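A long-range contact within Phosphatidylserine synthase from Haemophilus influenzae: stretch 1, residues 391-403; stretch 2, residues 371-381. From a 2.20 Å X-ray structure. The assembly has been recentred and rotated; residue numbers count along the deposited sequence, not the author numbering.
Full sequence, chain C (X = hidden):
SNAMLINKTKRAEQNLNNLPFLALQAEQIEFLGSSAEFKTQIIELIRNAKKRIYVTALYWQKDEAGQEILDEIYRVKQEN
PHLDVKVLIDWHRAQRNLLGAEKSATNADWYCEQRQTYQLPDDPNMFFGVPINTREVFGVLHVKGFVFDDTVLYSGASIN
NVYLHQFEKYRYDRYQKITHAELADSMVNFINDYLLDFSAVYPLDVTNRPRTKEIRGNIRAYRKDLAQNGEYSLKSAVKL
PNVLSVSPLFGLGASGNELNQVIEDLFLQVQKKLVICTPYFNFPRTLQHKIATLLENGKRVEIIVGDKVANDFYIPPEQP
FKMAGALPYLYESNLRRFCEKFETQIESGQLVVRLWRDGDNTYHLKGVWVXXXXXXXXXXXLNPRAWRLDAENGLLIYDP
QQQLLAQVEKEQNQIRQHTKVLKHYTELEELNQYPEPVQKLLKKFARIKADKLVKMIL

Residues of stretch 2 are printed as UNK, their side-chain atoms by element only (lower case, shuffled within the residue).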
# COMPACT_ATOMS: atom_id res chain seq x y z
N ALA C 391 -5.05 6.47 -9.71
CA ALA C 391 -5.39 7.83 -10.09
C ALA C 391 -6.71 7.80 -10.83
O ALA C 391 -6.88 7.05 -11.79
CB ALA C 391 -4.27 8.48 -10.90
N GLU C 392 -7.67 8.58 -10.34
CA GLU C 392 -9.05 8.52 -10.81
C GLU C 392 -9.57 9.88 -11.22
O GLU C 392 -9.06 10.93 -10.77
CB GLU C 392 -9.97 7.97 -9.71
CG GLU C 392 -9.48 6.69 -9.02
CD GLU C 392 -9.92 5.43 -9.76
OE1 GLU C 392 -10.56 5.55 -10.84
OE2 GLU C 392 -9.65 4.32 -9.27
N ASN C 393 -10.62 9.88 -12.05
CA ASN C 393 -11.34 11.12 -12.27
C ASN C 393 -12.86 10.92 -12.38
O ASN C 393 -13.36 9.80 -12.29
CB ASN C 393 -10.75 11.93 -13.42
CG ASN C 393 -11.05 11.33 -14.79
OD1 ASN C 393 -11.43 10.16 -14.92
ND2 ASN C 393 -10.85 12.14 -15.84
N GLY C 394 -13.59 12.02 -12.54
CA GLY C 394 -15.02 11.96 -12.66
C GLY C 394 -15.63 13.22 -13.26
O GLY C 394 -15.06 14.32 -13.17
N LEU C 395 -16.77 13.03 -13.92
CA LEU C 395 -17.61 14.16 -14.28
C LEU C 395 -18.85 14.07 -13.39
O LEU C 395 -19.65 13.13 -13.50
CB LEU C 395 -17.96 14.14 -15.77
CG LEU C 395 -16.78 14.05 -16.75
CD1 LEU C 395 -17.24 13.92 -18.23
CD2 LEU C 395 -15.82 15.25 -16.57
N LEU C 396 -18.97 15.02 -12.48
CA LEU C 396 -20.18 15.13 -11.69
C LEU C 396 -21.19 15.99 -12.41
O LEU C 396 -21.00 17.20 -12.56
CB LEU C 396 -19.94 15.66 -10.27
CG LEU C 396 -21.20 15.73 -9.39
CD1 LEU C 396 -21.83 14.33 -9.13
CD2 LEU C 396 -20.95 16.44 -8.05
N ILE C 397 -22.27 15.36 -12.86
CA ILE C 397 -23.38 16.09 -13.44
C ILE C 397 -24.42 16.47 -12.35
O ILE C 397 -24.87 15.64 -11.58
CB ILE C 397 -24.07 15.27 -14.55
CG1 ILE C 397 -23.07 15.00 -15.68
CG2 ILE C 397 -25.28 15.99 -15.05
CD1 ILE C 397 -23.52 13.97 -16.67
N TYR C 398 -24.73 17.76 -12.30
CA TYR C 398 -25.77 18.30 -11.44
C TYR C 398 -26.98 18.68 -12.31
O TYR C 398 -26.86 19.51 -13.22
CB TYR C 398 -25.23 19.52 -10.72
CG TYR C 398 -26.18 20.18 -9.74
CD1 TYR C 398 -26.92 19.41 -8.83
CD2 TYR C 398 -26.29 21.57 -9.68
CE1 TYR C 398 -27.79 20.02 -7.91
CE2 TYR C 398 -27.15 22.20 -8.77
CZ TYR C 398 -27.90 21.41 -7.90
OH TYR C 398 -28.72 22.02 -7.01
N ASP C 399 -28.12 18.09 -11.98
CA ASP C 399 -29.34 18.24 -12.76
C ASP C 399 -30.51 18.67 -11.88
O ASP C 399 -31.44 17.89 -11.68
CB ASP C 399 -29.66 16.91 -13.46
CG ASP C 399 -30.80 17.02 -14.46
OD1 ASP C 399 -31.10 18.17 -14.91
OD2 ASP C 399 -31.40 15.95 -14.77
N PRO C 400 -30.46 19.92 -11.34
CA PRO C 400 -31.46 20.39 -10.35
C PRO C 400 -32.90 20.45 -10.87
O PRO C 400 -33.82 20.27 -10.08
CB PRO C 400 -30.97 21.81 -9.99
CG PRO C 400 -30.03 22.21 -11.10
CD PRO C 400 -29.41 20.93 -11.61
N GLN C 401 -33.10 20.69 -12.17
CA GLN C 401 -34.46 20.78 -12.71
C GLN C 401 -34.83 19.55 -13.53
O GLN C 401 -35.73 19.62 -14.36
CB GLN C 401 -34.61 22.05 -13.56
CG GLN C 401 -34.33 23.33 -12.77
CD GLN C 401 -34.83 24.57 -13.46
OE1 GLN C 401 -35.84 24.54 -14.18
NE2 GLN C 401 -34.15 25.68 -13.24
N GLN C 402 -34.13 18.44 -13.29
CA GLN C 402 -34.38 17.16 -13.95
C GLN C 402 -34.41 17.27 -15.47
O GLN C 402 -35.15 16.56 -16.12
CB GLN C 402 -35.66 16.48 -13.42
CG GLN C 402 -35.50 15.88 -12.01
CD GLN C 402 -35.20 16.94 -10.94
OE1 GLN C 402 -34.11 17.00 -10.36
NE2 GLN C 402 -36.17 17.81 -10.71
N GLN C 403 -33.58 18.14 -16.03
CA GLN C 403 -33.48 18.23 -17.47
C GLN C 403 -32.98 16.93 -18.13
O GLN C 403 -33.30 16.67 -19.28
CB GLN C 403 -32.56 19.37 -17.85
CG GLN C 403 -33.11 20.72 -17.46
CD GLN C 403 -32.04 21.77 -17.60
OE1 GLN C 403 -31.42 22.13 -16.61
NE2 GLN C 403 -31.76 22.20 -18.83
N UNK C 371 -30.65 10.32 -6.02
CA UNK C 371 -32.03 10.82 -6.26
C UNK C 371 -32.16 11.15 -7.76
O UNK C 371 -31.73 10.35 -8.60
o UNK C 371 -32.20 10.57 -3.40
c UNK C 371 -32.33 12.01 -5.34
c UNK C 371 -32.05 11.71 -3.85
o UNK C 371 -31.65 12.63 -3.11
N UNK C 372 -32.69 12.32 -8.11
CA UNK C 372 -32.78 12.75 -9.52
C UNK C 372 -31.90 13.98 -9.76
O UNK C 372 -32.12 14.74 -10.72
c UNK C 372 -34.96 13.87 -8.83
o UNK C 372 -34.33 14.22 -7.78
c UNK C 372 -34.24 13.05 -9.90
o UNK C 372 -36.18 14.17 -9.02
N UNK C 373 -30.88 14.13 -8.93
CA UNK C 373 -30.18 15.39 -8.74
C UNK C 373 -28.69 15.33 -9.16
O UNK C 373 -28.17 16.27 -9.78
n UNK C 373 -29.65 16.73 -4.24
c UNK C 373 -30.32 15.74 -7.25
c UNK C 373 -29.81 17.08 -6.76
n UNK C 373 -29.24 14.98 -2.75
c UNK C 373 -30.39 17.41 -5.32
c UNK C 373 -29.96 15.52 -3.73
n UNK C 373 -31.01 14.84 -4.19
N UNK C 374 -28.01 14.22 -8.84
CA UNK C 374 -26.62 13.99 -9.25
C UNK C 374 -26.42 12.69 -9.98
O UNK C 374 -27.01 11.66 -9.61
c UNK C 374 -25.70 15.18 -7.20
c UNK C 374 -26.46 15.26 -6.04
c UNK C 374 -25.64 17.48 -5.65
o UNK C 374 -25.60 18.60 -4.89
c UNK C 374 -25.71 13.94 -8.04
c UNK C 374 -24.87 17.42 -6.80
c UNK C 374 -26.45 16.41 -5.27
c UNK C 374 -24.92 16.28 -7.56
N UNK C 375 -25.52 12.73 -10.97
CA UNK C 375 -25.14 11.60 -11.83
C UNK C 375 -23.62 11.71 -11.97
O UNK C 375 -23.10 12.61 -12.63
c UNK C 375 -27.92 13.12 -13.49
c UNK C 375 -27.32 11.76 -13.19
c UNK C 375 -25.80 11.71 -13.28
c UNK C 375 -25.43 10.53 -14.17
N UNK C 376 -22.90 10.79 -11.34
CA UNK C 376 -21.46 10.75 -11.41
C UNK C 376 -20.99 9.77 -12.47
O UNK C 376 -21.25 8.54 -12.37
c UNK C 376 -20.88 10.33 -10.07
c UNK C 376 -19.36 10.24 -10.02
c UNK C 376 -18.85 9.73 -8.64
c UNK C 376 -18.74 11.59 -10.35
N UNK C 377 -20.28 10.30 -13.45
CA UNK C 377 -19.63 9.48 -14.45
C UNK C 377 -18.20 9.34 -13.98
O UNK C 377 -17.49 10.35 -13.78
c UNK C 377 -22.12 9.89 -16.29
c UNK C 377 -19.65 10.16 -15.82
c UNK C 377 -20.78 11.65 -17.54
c UNK C 377 -20.95 10.85 -16.22
N UNK C 378 -17.75 8.11 -13.80
CA UNK C 378 -16.47 7.93 -13.24
C UNK C 378 -15.86 6.64 -13.72
O UNK C 378 -16.58 5.69 -14.07
o UNK C 378 -15.21 8.08 -11.18
c UNK C 378 -17.28 6.80 -11.06
c UNK C 378 -16.53 8.00 -11.70
N UNK C 379 -14.54 6.61 -13.77
CA UNK C 379 -13.84 5.36 -13.97
C UNK C 379 -13.57 4.67 -12.64
O UNK C 379 -12.97 3.60 -12.62
N UNK C 380 -14.04 5.26 -11.55
CA UNK C 380 -13.77 4.74 -10.19
C UNK C 380 -14.55 3.42 -9.92
O UNK C 380 -15.77 3.38 -10.01
o UNK C 380 -13.86 4.37 -7.25
c UNK C 380 -13.62 5.48 -7.74
n UNK C 380 -12.99 6.42 -7.08
c UNK C 380 -14.05 5.84 -9.15
N UNK C 381 -13.82 2.35 -9.63
CA UNK C 381 -14.42 1.03 -9.37
C UNK C 381 -15.05 0.95 -7.99
O UNK C 381 -15.58 -0.10 -7.61
o UNK C 381 -13.71 -0.32 -11.82
c UNK C 381 -12.91 -0.35 -10.89
n UNK C 381 -11.63 -0.61 -11.07
c UNK C 381 -13.36 -0.09 -9.47
O HOH W 1 -32.04 13.98 -13.37
O HOH W 2 -10.78 2.43 -10.21

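Position 371 carries two carbons, the second bearing two oxygens, a short carboxylate out of reach of stretch 1: Asp371. Position 372 has the same four atoms, and a carboxylate oxygen lies 3.5 Å from CG of Gln402; this is Asp372. Its backbone O receives a hydrogen bond from water 1 (2.8 Å), which also donates to OD2 of Asp399 (2.5 Å), so one water bridges the two stretches where the pairing ends.

At 373, three carbons and a nitrogen lead to a carbon with two further nitrogens, a guanidinium, and one of the carbons lies 3.7 Å from CE1 of Tyr398; this is Arg373. Its NH1 forms a salt bridge with OD2 of Asp371 (2.5 Å). The backbone O of Arg373 accepts a nearly straight hydrogen bond from N of Asp399 (2.9 Å).

Position 374 shows one carbon and a six-carbon ring bearing an oxygen, and a ring carbon comes within 3.5 Å of CD1 of Tyr398, the mark of Tyr374. Its ring and that of Tyr398 are near parallel but slid apart, with centroids 5.2 Å apart and little overlap.

Four carbons at 375 fork at the first, one arm two carbons long, and the CB lies 4.2 Å from CB of Ile397, which identifies Ile375. The two backbones exchange hydrogen bonds: N of Ile375 to O of Ile397 (3.0 Å) and N of Ile397 to O of Ile375 (2.9 Å).

At 376 the four carbons fork at the second, and the CB meets CD1 of Leu396 at 4.2 Å; this is Leu376. Its CD1 reaches to 4.4 Å from CA of Gly394, over a position with no side chain.

Position 377 has the same fork but points to the other face, where a terminal carbon touches CD1 of Ile397 (3.7 Å), giving Leu377. Its N donates to O of Leu395 (2.9 Å), and its O accepts from N of Leu395 (2.8 Å).

At 378 one carbon carries an oxygen and a carbon, and the oxygen donates to O of Asn393 (2.8 Å): Thr378. Position 379 has no side-chain atoms, and its backbone O lies 3.6 Å from OE1 of Glu392: Gly379. Positions 380 and 381 each have two carbons, the second bearing one oxygen and one nitrogen; CA of 380 lies 3.4 Å from OE1 of Glu392, and N of 381 donates to water 2 (3.1 Å). They are Asn380 and Asn381.

The contact is thus an antiparallel strand pair burying 871 Å². Paired backbone hydrogen bonds set the register, so like side chains meet: Ile375, Leu377, Leu395 and Ile397 on one face, the tyrosines, Leu376 and Leu396 on the other.

Stretch 2 (371-381) DDRYILLTGNN
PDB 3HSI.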